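Local coordinates for protein putative beta-glucosidase (Bifidobacterium adolescentis, PDB 5WAB) that hydrolyses beta-glucosidic linkages as a family 3 glycoside hydrolase, and may also release terminal alpha-L-arabinopyranose from ginsenoside Rb2, at residues E306-A311 and G473-P478. Residues are numbered along the deposited sequence; the frame is centred on the assembly and turned at random.
Sequences EVAHQA and GQAGGP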
ATOM      1  N   GLU A 306      17.317 -12.623  -4.606  1.00 45.04           N
ATOM      2  CA  GLU A 306      16.896 -13.425  -3.464  1.00 45.26           C
ATOM      3  C   GLU A 306      16.002 -12.629  -2.527  1.00 40.11           C
ATOM      4  O   GLU A 306      15.079 -13.190  -1.929  1.00 39.97           O
ATOM      5  CB  GLU A 306      18.113 -13.952  -2.713  1.00 50.12           C
ATOM      6  CG  GLU A 306      18.887 -15.012  -3.462  1.00 53.99           C
ATOM      7  CD  GLU A 306      20.191 -15.361  -2.780  1.00 56.16           C
ATOM      8  OE1 GLU A 306      20.506 -14.729  -1.749  1.00 56.99           O
ATOM      9  OE2 GLU A 306      20.891 -16.277  -3.266  1.00 57.62           O
ATOM     10  N   VAL A 307      16.258 -11.332  -2.382  1.00 36.91           N
ATOM     11  CA  VAL A 307      15.331 -10.492  -1.635  1.00 33.54           C
ATOM     12  C   VAL A 307      13.970 -10.496  -2.318  1.00 31.30           C
ATOM     13  O   VAL A 307      12.929 -10.612  -1.661  1.00 31.01           O
ATOM     14  CB  VAL A 307      15.906  -9.069  -1.484  1.00 32.32           C
ATOM     15  CG1 VAL A 307      14.895  -8.133  -0.828  1.00 30.51           C
ATOM     16  CG2 VAL A 307      17.195  -9.113  -0.669  1.00 32.03           C
ATOM     17  N   ALA A 308      13.961 -10.413  -3.653  1.00 30.46           N
ATOM     18  CA  ALA A 308      12.716 -10.516  -4.408  1.00 29.66           C
ATOM     19  C   ALA A 308      12.084 -11.894  -4.261  1.00 29.13           C
ATOM     20  O   ALA A 308      10.854 -12.019  -4.267  1.00 27.22           O
ATOM     21  CB  ALA A 308      12.967 -10.202  -5.883  1.00 30.57           C
ATOM     22  N   HIS A 309      12.907 -12.937  -4.138  1.00 29.81           N
ATOM     23  CA  HIS A 309      12.380 -14.279  -3.912  1.00 31.04           C
ATOM     24  C   HIS A 309      11.642 -14.349  -2.583  1.00 31.48           C
ATOM     25  O   HIS A 309      10.513 -14.851  -2.513  1.00 28.69           O
ATOM     26  CB  HIS A 309      13.523 -15.297  -3.965  1.00 32.79           C
ATOM     27  CG  HIS A 309      13.075 -16.726  -3.913  1.00 33.26           C
ATOM     28  ND1 HIS A 309      11.748 -17.097  -3.958  1.00 32.69           N
ATOM     29  CD2 HIS A 309      13.783 -17.877  -3.816  1.00 34.51           C
ATOM     30  CE1 HIS A 309      11.657 -18.413  -3.890  1.00 34.00           C
ATOM     31  NE2 HIS A 309      12.878 -18.910  -3.802  1.00 35.29           N
ATOM     32  N   GLN A 310      12.265 -13.847  -1.513  1.00 31.11           N
ATOM     33  CA  GLN A 310      11.607 -13.860  -0.209  1.00 30.76           C
ATOM     34  C   GLN A 310      10.415 -12.908  -0.185  1.00 28.32           C
ATOM     35  O   GLN A 310       9.364 -13.232   0.382  1.00 27.20           O
ATOM     36  CB  GLN A 310      12.603 -13.510   0.900  1.00 32.19           C
ATOM     37  CG  GLN A 310      11.987 -13.553   2.298  1.00 34.01           C
ATOM     38  CD  GLN A 310      11.446 -14.939   2.677  1.00 36.38           C
ATOM     39  OE1 GLN A 310      11.938 -15.967   2.211  1.00 37.63           O
ATOM     40  NE2 GLN A 310      10.413 -14.960   3.514  1.00 36.08           N
ATOM     41  N   ALA A 311      10.559 -11.728  -0.794  1.00 27.45           N
ATOM     42  CA  ALA A 311       9.430 -10.805  -0.883  1.00 27.00           C
ATOM     43  C   ALA A 311       8.273 -11.419  -1.667  1.00 24.96           C
ATOM     44  O   ALA A 311       7.103 -11.154  -1.369  1.00 24.48           O
ATOM     45  CB  ALA A 311       9.873  -9.487  -1.518  1.00 23.90           C
ATOM     46  N   GLY A 473       6.324 -10.059  -8.850  1.00 29.24           N
ATOM     47  CA  GLY A 473       7.605  -9.568  -9.314  1.00 30.21           C
ATOM     48  C   GLY A 473       8.371 -10.628 -10.085  1.00 31.87           C
ATOM     49  O   GLY A 473       7.845 -11.675 -10.465  1.00 32.64           O
ATOM     50  N   GLN A 474       9.658 -10.345 -10.301  1.00 31.77           N
ATOM     51  CA  GLN A 474      10.455 -11.180 -11.194  1.00 32.42           C
ATOM     52  C   GLN A 474      10.748 -12.562 -10.619  1.00 32.89           C
ATOM     53  O   GLN A 474      11.127 -13.462 -11.376  1.00 34.58           O
ATOM     54  CB  GLN A 474      11.775 -10.486 -11.540  1.00 32.04           C
ATOM     55  CG  GLN A 474      12.792 -10.472 -10.411  1.00 31.71           C
ATOM     56  CD  GLN A 474      14.100  -9.835 -10.827  1.00 32.27           C
ATOM     57  OE1 GLN A 474      14.112  -8.858 -11.572  1.00 32.43           O
ATOM     58  NE2 GLN A 474      15.211 -10.396 -10.364  1.00 32.87           N
ATOM     59  N   ALA A 475      10.596 -12.755  -9.308  1.00 32.64           N
ATOM     60  CA  ALA A 475      10.926 -14.019  -8.662  1.00 34.06           C
ATOM     61  C   ALA A 475       9.691 -14.841  -8.295  1.00 34.20           C
ATOM     62  O   ALA A 475       9.771 -15.706  -7.416  1.00 34.90           O
ATOM     63  CB  ALA A 475      11.785 -13.770  -7.425  1.00 33.91           C
ATOM     64  N   GLY A 476       8.561 -14.601  -8.962  1.00 32.75           N
ATOM     65  CA  GLY A 476       7.342 -15.321  -8.626  1.00 32.12           C
ATOM     66  C   GLY A 476       7.438 -16.812  -8.893  1.00 33.72           C
ATOM     67  O   GLY A 476       6.890 -17.623  -8.142  1.00 33.49           O
ATOM     68  N   GLY A 477       8.123 -17.194  -9.969  1.00 34.64           N
ATOM     69  CA  GLY A 477       8.267 -18.586 -10.330  1.00 34.80           C
ATOM     70  C   GLY A 477       8.785 -19.458  -9.204  1.00 35.46           C
ATOM     71  O   GLY A 477       8.091 -20.357  -8.713  1.00 35.06           O
ATOM     72  N   PRO A 478      10.025 -19.209  -8.771  1.00 36.52           N
ATOM     73  CA  PRO A 478      10.569 -19.990  -7.647  1.00 36.31           C
ATOM     74  C   PRO A 478       9.738 -19.884  -6.381  1.00 35.94           C
ATOM     75  O   PRO A 478       9.604 -20.873  -5.651  1.00 37.80           O
ATOM     76  CB  PRO A 478      11.970 -19.394  -7.459  1.00 36.22           C
ATOM     77  CG  PRO A 478      12.318 -18.822  -8.790  1.00 36.51           C
ATOM     78  CD  PRO A 478      11.030 -18.302  -9.351  1.00 36.27           C
TER
HETATM   79  O   HOH W   1       9.846 -10.805  -7.240  1.00 18.76           O
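Ala475 and Pro478 meet Ala308 and His309 where helix 301-313 passes the start of helix 476-484, a worked example of how an alanine at an N-cap lets a neighbouring helix come close. The apolar part centres on the methyl of Ala475, the residue at the N-cap of helix 476-484. Its CB lies against the backbone of the opposite helix, 3.6 Å from the N of His309, and reaches Ala308 CB at 4.1 Å. A side chain this small allows the CA atoms of His309 and Ala475 to approach to 5.0 Å.

The aromatic part is a CH-pi contact. With CG anti to the backbone N (chi1 -173°), the His309 imidazole is carried to the first turn of helix 476-484, where Pro478 CB sits over one ring face, 4.0 Å from the centroid and displaced toward the rim. CE1 also approaches Pro478 C at 3.5 Å, and the same side chain touches Ala479 and Asp482 of that helix. An alanine in place of His309 would probably strip Pro478 CB of its CH-pi partner and leave a gap beside the first turn.

Polar linkage is indirect: a water accepts from Ala475 N at 2.9 Å and makes at most a weak, long bond to Ala308 O. Nearby, Gln474 turns to Asp305 and Thr357 through NE2 and to Cys70 through OE1, tying the loop to surrounding parts of the fold.

Within this contact, methyl and ring packing joins helix 301-313 to residues 473-478 of the family 3 C-terminal domain, and since the water links the two backbones only weakly, the fit probably depends more on complementary shape than on polar bonds.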